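Local structure of Phosphoglucomutase/phosphomannomutase family protein (Burkholderia thailandensis, 3UW2) at residues A[186-198]-A[371-383]. The protein probably catalyses intramolecular phosphoryl transfer on phosphohexoses, as in other phosphohexose mutases, and binds a divalent metal ion, here zinc. Residues are numbered along the deposited sequence; the frame is centred on the assembly and turned at random.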
ATOM      1  N   VAL A 186      -7.672  19.635   2.274  1.00 32.75           N
ATOM      2  CA  VAL A 186      -8.743  20.444   2.892  1.00 34.54           C
ATOM      3  C   VAL A 186      -9.456  21.363   1.893  1.00 36.25           C
ATOM      4  O   VAL A 186     -10.676  21.467   1.931  1.00 35.47           O
ATOM      5  CB  VAL A 186      -8.183  21.192   4.142  1.00 36.41           C
ATOM      6  CG1 VAL A 186      -9.079  22.341   4.611  1.00 41.54           C
ATOM      7  CG2 VAL A 186      -7.985  20.180   5.273  1.00 32.40           C
ATOM      8  N   GLY A 187      -8.698  22.006   0.999  1.00 36.30           N
ATOM      9  CA  GLY A 187      -9.258  22.879  -0.034  1.00 33.82           C
ATOM     10  C   GLY A 187     -10.073  22.110  -1.083  1.00 36.77           C
ATOM     11  O   GLY A 187     -10.830  22.726  -1.796  1.00 37.71           O
ATOM     12  N   ASP A 188      -9.943  20.772  -1.186  1.00 33.22           N
ATOM     13  CA  ASP A 188     -10.762  20.008  -2.175  1.00 35.28           C
ATOM     14  C   ASP A 188     -11.833  19.127  -1.517  1.00 32.72           C
ATOM     15  O   ASP A 188     -12.706  18.630  -2.194  1.00 34.66           O
ATOM     16  CB  ASP A 188      -9.914  19.143  -3.167  1.00 34.06           C
ATOM     17  CG  ASP A 188     -10.769  18.558  -4.342  1.00 37.60           C
ATOM     18  OD1 ASP A 188     -11.454  19.327  -5.085  1.00 36.96           O
ATOM     19  OD2 ASP A 188     -10.776  17.312  -4.533  1.00 36.13           O
ATOM     20  N   ILE A 189     -11.744  18.901  -0.221  1.00 32.92           N
ATOM     21  CA  ILE A 189     -12.712  18.058   0.455  1.00 32.27           C
ATOM     22  C   ILE A 189     -13.401  18.825   1.586  1.00 35.04           C
ATOM     23  O   ILE A 189     -12.767  19.334   2.514  1.00 35.64           O
ATOM     24  CB  ILE A 189     -12.066  16.751   0.995  1.00 33.23           C
ATOM     25  CG1 ILE A 189     -11.529  15.858  -0.149  1.00 29.77           C
ATOM     26  CG2 ILE A 189     -13.120  16.028   1.845  1.00 33.97           C
ATOM     27  CD1 ILE A 189     -10.731  14.617   0.339  1.00 27.59           C
ATOM     28  N   LYS A 190     -14.713  18.926   1.500  1.00 38.41           N
ATOM     29  CA  LYS A 190     -15.493  19.687   2.466  1.00 39.64           C
ATOM     30  C   LYS A 190     -16.563  18.720   2.985  1.00 40.05           C
ATOM     31  O   LYS A 190     -17.528  18.436   2.270  1.00 38.53           O
ATOM     32  CB  LYS A 190     -16.116  20.896   1.734  1.00 44.25           C
ATOM     33  CG  LYS A 190     -15.280  22.187   1.733  1.00 50.72           C
ATOM     34  CD  LYS A 190     -13.985  22.136   0.930  1.00 54.44           C
ATOM     35  CE  LYS A 190     -13.403  23.522   0.708  1.00 54.78           C
ATOM     36  NZ  LYS A 190     -12.553  23.953   1.858  1.00 57.24           N
ATOM     37  N   LEU A 191     -16.416  18.203   4.210  1.00 38.13           N
ATOM     38  CA  LEU A 191     -17.405  17.227   4.724  1.00 36.94           C
ATOM     39  C   LEU A 191     -18.821  17.801   4.925  1.00 40.49           C
ATOM     40  O   LEU A 191     -18.978  18.883   5.469  1.00 39.11           O
ATOM     41  CB  LEU A 191     -16.926  16.612   6.033  1.00 34.79           C
ATOM     42  CG  LEU A 191     -15.524  15.999   5.922  1.00 32.22           C
ATOM     43  CD1 LEU A 191     -15.223  15.349   7.227  1.00 31.03           C
ATOM     44  CD2 LEU A 191     -15.456  14.956   4.819  1.00 31.38           C
ATOM     45  N   THR A 192     -19.831  17.027   4.526  1.00 41.82           N
ATOM     46  CA  THR A 192     -21.251  17.344   4.728  1.00 44.44           C
ATOM     47  C   THR A 192     -21.585  17.658   6.166  1.00 47.06           C
ATOM     48  O   THR A 192     -22.345  18.594   6.418  1.00 45.40           O
ATOM     49  CB  THR A 192     -22.147  16.238   4.174  1.00 43.88           C
ATOM     50  OG1 THR A 192     -21.903  16.160   2.774  1.00 48.13           O
ATOM     51  CG2 THR A 192     -23.643  16.574   4.361  1.00 50.28           C
ATOM     52  N   ARG A 193     -20.952  16.933   7.090  1.00 44.73           N
ATOM     53  CA  ARG A 193     -21.165  17.054   8.504  1.00 47.05           C
ATOM     54  C   ARG A 193     -19.882  16.555   9.182  1.00 46.87           C
ATOM     55  O   ARG A 193     -19.121  15.802   8.568  1.00 46.21           O
ATOM     56  CB  ARG A 193     -22.386  16.235   8.977  1.00 47.58           C
ATOM     57  CG  ARG A 193     -22.266  14.707   8.877  1.00 45.72           C
ATOM     58  CD  ARG A 193     -23.556  14.026   9.370  1.00 48.32           C
ATOM     59  NE  ARG A 193     -23.462  12.577   9.246  1.00 48.68           N
ATOM     60  CZ  ARG A 193     -22.906  11.767  10.155  1.00 49.78           C
ATOM     61  NH1 ARG A 193     -22.433  12.253  11.278  1.00 48.92           N
ATOM     62  NH2 ARG A 193     -22.831  10.459   9.951  1.00 48.09           N
ATOM     63  N   PRO A 194     -19.618  16.991  10.431  1.00 47.18           N
ATOM     64  CA  PRO A 194     -18.518  16.348  11.175  1.00 44.95           C
ATOM     65  C   PRO A 194     -18.868  14.920  11.536  1.00 45.44           C
ATOM     66  O   PRO A 194     -20.054  14.566  11.716  1.00 44.52           O
ATOM     67  CB  PRO A 194     -18.374  17.188  12.452  1.00 44.87           C
ATOM     68  CG  PRO A 194     -19.570  18.065  12.525  1.00 47.85           C
ATOM     69  CD  PRO A 194     -20.193  18.151  11.149  1.00 48.80           C
ATOM     70  N   LEU A 195     -17.844  14.093  11.619  1.00 39.90           N
ATOM     71  CA  LEU A 195     -18.031  12.720  11.965  1.00 41.33           C
ATOM     72  C   LEU A 195     -17.004  12.437  13.080  1.00 41.22           C
ATOM     73  O   LEU A 195     -15.826  12.816  12.965  1.00 43.60           O
ATOM     74  CB  LEU A 195     -17.724  11.917  10.704  1.00 45.77           C
ATOM     75  CG  LEU A 195     -18.499  10.689  10.228  1.00 53.49           C
ATOM     76  CD1 LEU A 195     -18.548  10.594   8.708  1.00 52.00           C
ATOM     77  CD2 LEU A 195     -17.743   9.485  10.776  1.00 58.75           C
ATOM     78  N   LYS A 196     -17.415  11.755  14.131  1.00 35.40           N
ATOM     79  CA  LYS A 196     -16.505  11.449  15.221  1.00 35.98           C
ATOM     80  C   LYS A 196     -15.825  10.128  14.949  1.00 33.61           C
ATOM     81  O   LYS A 196     -16.504   9.134  14.689  1.00 33.39           O
ATOM     82  CB  LYS A 196     -17.245  11.402  16.570  1.00 38.49           C
ATOM     83  CG  LYS A 196     -16.259  11.281  17.736  1.00 35.95           C
ATOM     84  CD  LYS A 196     -16.898  11.761  19.011  1.00 35.83           C
ATOM     85  CE  LYS A 196     -16.100  11.261  20.215  1.00 35.64           C
ATOM     86  NZ  LYS A 196     -16.795  11.785  21.411  1.00 38.48           N
ATOM     87  N   LEU A 197     -14.498  10.142  14.950  1.00 32.84           N
ATOM     88  CA  LEU A 197     -13.659   8.986  14.529  1.00 35.34           C
ATOM     89  C   LEU A 197     -12.734   8.486  15.625  1.00 33.01           C
ATOM     90  O   LEU A 197     -12.230   9.278  16.404  1.00 38.09           O
ATOM     91  CB  LEU A 197     -12.685   9.374  13.415  1.00 36.35           C
ATOM     92  CG  LEU A 197     -12.875  10.292  12.273  1.00 39.35           C
ATOM     93  CD1 LEU A 197     -11.777   9.911  11.289  1.00 36.50           C
ATOM     94  CD2 LEU A 197     -14.236   9.946  11.723  1.00 45.86           C
ATOM     95  N   VAL A 198     -12.486   7.185  15.629  1.00 32.82           N
ATOM     96  CA  VAL A 198     -11.403   6.596  16.392  1.00 33.03           C
ATOM     97  C   VAL A 198     -10.245   6.512  15.397  1.00 30.99           C
ATOM     98  O   VAL A 198     -10.431   5.979  14.287  1.00 33.76           O
ATOM     99  CB  VAL A 198     -11.831   5.211  16.916  1.00 32.73           C
ATOM    100  CG1 VAL A 198     -10.630   4.484  17.537  1.00 34.14           C
ATOM    101  CG2 VAL A 198     -12.913   5.405  17.979  1.00 31.67           C
ATOM    102  N   LEU A 371     -12.907   8.727   2.106  1.00 28.44           N
ATOM    103  CA  LEU A 371     -13.960   7.839   2.701  1.00 27.70           C
ATOM    104  C   LEU A 371     -14.895   8.742   3.559  1.00 30.71           C
ATOM    105  O   LEU A 371     -16.115   8.685   3.431  1.00 30.50           O
ATOM    106  CB  LEU A 371     -13.264   6.761   3.522  1.00 26.40           C
ATOM    107  CG  LEU A 371     -14.197   5.799   4.272  1.00 27.47           C
ATOM    108  CD1 LEU A 371     -15.222   5.229   3.309  1.00 27.19           C
ATOM    109  CD2 LEU A 371     -13.389   4.708   4.938  1.00 28.26           C
ATOM    110  N   LEU A 372     -14.321   9.645   4.374  1.00 30.17           N
ATOM    111  CA  LEU A 372     -15.156  10.577   5.169  1.00 30.82           C
ATOM    112  C   LEU A 372     -16.066  11.469   4.268  1.00 32.67           C
ATOM    113  O   LEU A 372     -17.183  11.797   4.630  1.00 33.96           O
ATOM    114  CB  LEU A 372     -14.280  11.454   6.060  1.00 32.17           C
ATOM    115  CG  LEU A 372     -13.432  10.855   7.192  1.00 30.74           C
ATOM    116  CD1 LEU A 372     -12.508  11.893   7.771  1.00 33.48           C
ATOM    117  CD2 LEU A 372     -14.409  10.375   8.247  1.00 33.82           C
ATOM    118  N   GLU A 373     -15.574  11.903   3.122  1.00 33.77           N
ATOM    119  CA  GLU A 373     -16.389  12.705   2.207  1.00 34.09           C
ATOM    120  C   GLU A 373     -17.708  11.974   1.843  1.00 34.30           C
ATOM    121  O   GLU A 373     -18.787  12.604   1.779  1.00 33.13           O
ATOM    122  CB  GLU A 373     -15.600  12.947   0.920  1.00 32.66           C
ATOM    123  CG  GLU A 373     -16.363  13.759  -0.131  1.00 34.07           C
ATOM    124  CD  GLU A 373     -15.494  14.026  -1.355  1.00 34.16           C
ATOM    125  OE1 GLU A 373     -15.186  13.080  -2.162  1.00 32.34           O
ATOM    126  OE2 GLU A 373     -15.096  15.181  -1.489  1.00 33.97           O
ATOM    127  N   ILE A 374     -17.588  10.671   1.582  1.00 31.23           N
ATOM    128  CA  ILE A 374     -18.716   9.829   1.243  1.00 31.76           C
ATOM    129  C   ILE A 374     -19.576   9.490   2.466  1.00 35.30           C
ATOM    130  O   ILE A 374     -20.803   9.665   2.413  1.00 36.21           O
ATOM    131  CB  ILE A 374     -18.257   8.533   0.557  1.00 30.18           C
ATOM    132  CG1 ILE A 374     -17.571   8.854  -0.804  1.00 29.04           C
ATOM    133  CG2 ILE A 374     -19.439   7.574   0.356  1.00 30.16           C
ATOM    134  CD1 ILE A 374     -16.837   7.702  -1.446  1.00 30.37           C
ATOM    135  N   LEU A 375     -18.950   8.986   3.542  1.00 33.14           N
ATOM    136  CA  LEU A 375     -19.644   8.581   4.781  1.00 33.26           C
ATOM    137  C   LEU A 375     -20.414   9.761   5.397  1.00 35.72           C
ATOM    138  O   LEU A 375     -21.532   9.602   5.903  1.00 35.94           O
ATOM    139  CB  LEU A 375     -18.629   8.056   5.808  1.00 31.23           C
ATOM    140  CG  LEU A 375     -17.947   6.723   5.435  1.00 30.22           C
ATOM    141  CD1 LEU A 375     -17.089   6.226   6.608  1.00 28.70           C
ATOM    142  CD2 LEU A 375     -18.932   5.677   4.939  1.00 31.03           C
ATOM    143  N   ALA A 376     -19.852  10.964   5.298  1.00 34.10           N
ATOM    144  CA  ALA A 376     -20.523  12.118   5.906  1.00 35.99           C
ATOM    145  C   ALA A 376     -21.868  12.474   5.256  1.00 35.99           C
ATOM    146  O   ALA A 376     -22.661  13.195   5.837  1.00 36.85           O
ATOM    147  CB  ALA A 376     -19.574  13.338   5.972  1.00 35.03           C
ATOM    148  N   ARG A 377     -22.137  11.968   4.066  1.00 36.79           N
ATOM    149  CA  ARG A 377     -23.460  12.201   3.423  1.00 39.03           C
ATOM    150  C   ARG A 377     -24.607  11.371   4.009  1.00 42.19           C
ATOM    151  O   ARG A 377     -25.743  11.543   3.609  1.00 40.29           O
ATOM    152  CB  ARG A 377     -23.350  12.007   1.895  1.00 36.07           C
ATOM    153  CG  ARG A 377     -22.334  12.998   1.325  1.00 38.20           C
ATOM    154  CD  ARG A 377     -21.889  12.633  -0.091  1.00 41.07           C
ATOM    155  NE  ARG A 377     -21.032  13.687  -0.667  1.00 39.44           N
ATOM    156  CZ  ARG A 377     -20.129  13.440  -1.605  1.00 36.86           C
ATOM    157  NH1 ARG A 377     -19.933  12.193  -2.020  1.00 35.12           N
ATOM    158  NH2 ARG A 377     -19.382  14.413  -2.078  1.00 34.39           N
ATOM    159  N   VAL A 378     -24.332  10.469   4.954  1.00 40.86           N
ATOM    160  CA  VAL A 378     -25.417   9.596   5.458  1.00 40.89           C
ATOM    161  C   VAL A 378     -25.470   9.663   6.978  1.00 40.45           C
ATOM    162  O   VAL A 378     -24.507  10.064   7.618  1.00 38.54           O
ATOM    163  CB  VAL A 378     -25.286   8.119   4.970  1.00 42.03           C
ATOM    164  CG1 VAL A 378     -25.339   8.042   3.430  1.00 41.83           C
ATOM    165  CG2 VAL A 378     -24.030   7.439   5.556  1.00 39.48           C
ATOM    166  N   ALA A 379     -26.576   9.249   7.560  1.00 42.03           N
ATOM    167  CA  ALA A 379     -26.726   9.432   9.002  1.00 43.11           C
ATOM    168  C   ALA A 379     -26.071   8.250   9.673  1.00 43.60           C
ATOM    169  O   ALA A 379     -25.581   8.370  10.795  1.00 42.35           O
ATOM    170  CB  ALA A 379     -28.198   9.558   9.394  1.00 45.57           C
ATOM    171  N   ASP A 380     -26.042   7.112   8.970  1.00 43.21           N
ATOM    172  CA  ASP A 380     -25.457   5.913   9.541  1.00 43.06           C
ATOM    173  C   ASP A 380     -24.370   5.369   8.669  1.00 41.09           C
ATOM    174  O   ASP A 380     -24.649   4.553   7.801  1.00 39.92           O
ATOM    175  CB  ASP A 380     -26.495   4.820   9.804  1.00 45.60           C
ATOM    176  CG  ASP A 380     -25.930   3.702  10.638  1.00 45.67           C
ATOM    177  OD1 ASP A 380     -24.695   3.666  10.843  1.00 44.38           O
ATOM    178  OD2 ASP A 380     -26.715   2.869  11.105  1.00 45.80           O
ATOM    179  N   PRO A 381     -23.105   5.819   8.888  1.00 38.33           N
ATOM    180  CA  PRO A 381     -22.035   5.334   7.997  1.00 38.41           C
ATOM    181  C   PRO A 381     -21.807   3.826   8.095  1.00 36.79           C
ATOM    182  O   PRO A 381     -21.463   3.208   7.089  1.00 34.77           O
ATOM    183  CB  PRO A 381     -20.758   6.084   8.494  1.00 37.89           C
ATOM    184  CG  PRO A 381     -21.264   7.227   9.327  1.00 38.48           C
ATOM    185  CD  PRO A 381     -22.652   6.882   9.809  1.00 39.19           C
ATOM    186  N   SER A 382     -21.962   3.249   9.284  1.00 36.18           N
ATOM    187  CA  SER A 382     -21.788   1.796   9.462  1.00 37.56           C
ATOM    188  C   SER A 382     -22.809   0.953   8.623  1.00 38.07           C
ATOM    189  O   SER A 382     -22.444  -0.100   8.083  1.00 36.93           O
ATOM    190  CB  SER A 382     -21.845   1.412  10.959  1.00 34.23           C
ATOM    191  OG  SER A 382     -20.834   2.122  11.660  1.00 36.31           O
ATOM    192  N   ALA A 383     -24.059   1.415   8.525  1.00 37.53           N
ATOM    193  CA  ALA A 383     -25.093   0.724   7.698  1.00 38.36           C
ATOM    194  C   ALA A 383     -24.674   0.785   6.208  1.00 35.80           C
ATOM    195  O   ALA A 383     -24.729  -0.225   5.497  1.00 36.54           O
ATOM    196  CB  ALA A 383     -26.501   1.299   7.934  1.00 35.78           C
TER
HETATM  197  O   HOH W   1     -16.217  17.398  -0.617  1.00 34.86           O
HETATM  198  O   HOH W   2     -18.761  16.433   0.101  1.00 47.21           O
HETATM  199  O   HOH W   3     -19.332  15.025   2.401  1.00 36.09           O
HETATM  200  O   HOH W   4     -22.056  16.278  -0.449  1.00 65.58           O
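The guanidinium of R193 meets the 371-383 segment with its edge: the carbonyl oxygen of V378 and CD of P381 both lie near its plane. Side-on, NE and NH2 donate to that one oxygen. The NH2 bond, 2.9 Å to V378 O, is the shorter and straighter (151° against 140° at the hydrogen) and lies in the carbonyl plane; NE, 3.2 Å from V378 O, sits 37° out of that plane, not on a lone pair. Arginine suits this place because its flat end offers several N-H groups in one plane, NH1 pairing with E258; the extended chain supplies the reach. The R377 guanidinium has E373 O 3.5 Å above one face, offset toward the rim; its NE donates to a water that also bonds the hydroxyl of T192.

Leucine and alanine side chains pack on each other and on backbone. Branched leucine tips fill in between helix and strand: L191 CD2 lies 3.9 Å from L372 CB, L195 CD1 4.0 Å from A376 CB, and L197 meets L372 tip to tip. A376 is small enough for close approach, but its CB, 3.6 Å from R193 O, cannot donate to that buried oxygen.

The E373 and I189 side chains cross at about a right angle, E373 OE2 lying 3.9 Å from I189 CG1. Glutamate's length lets OE2 reach both R357, which also binds D188 and probably offsets the like charges, and a water accepting from K190 N. Another water joins T192 N to E373 O.

The loop leading into strand 197-200 of domain II thus meets the last part of helix 364-375 and the turn after it in domain III. Directional N-H bonds and waters fix the polar side of this interface, whereas the leucines need only fit in shape, and R193 O stays without a partner.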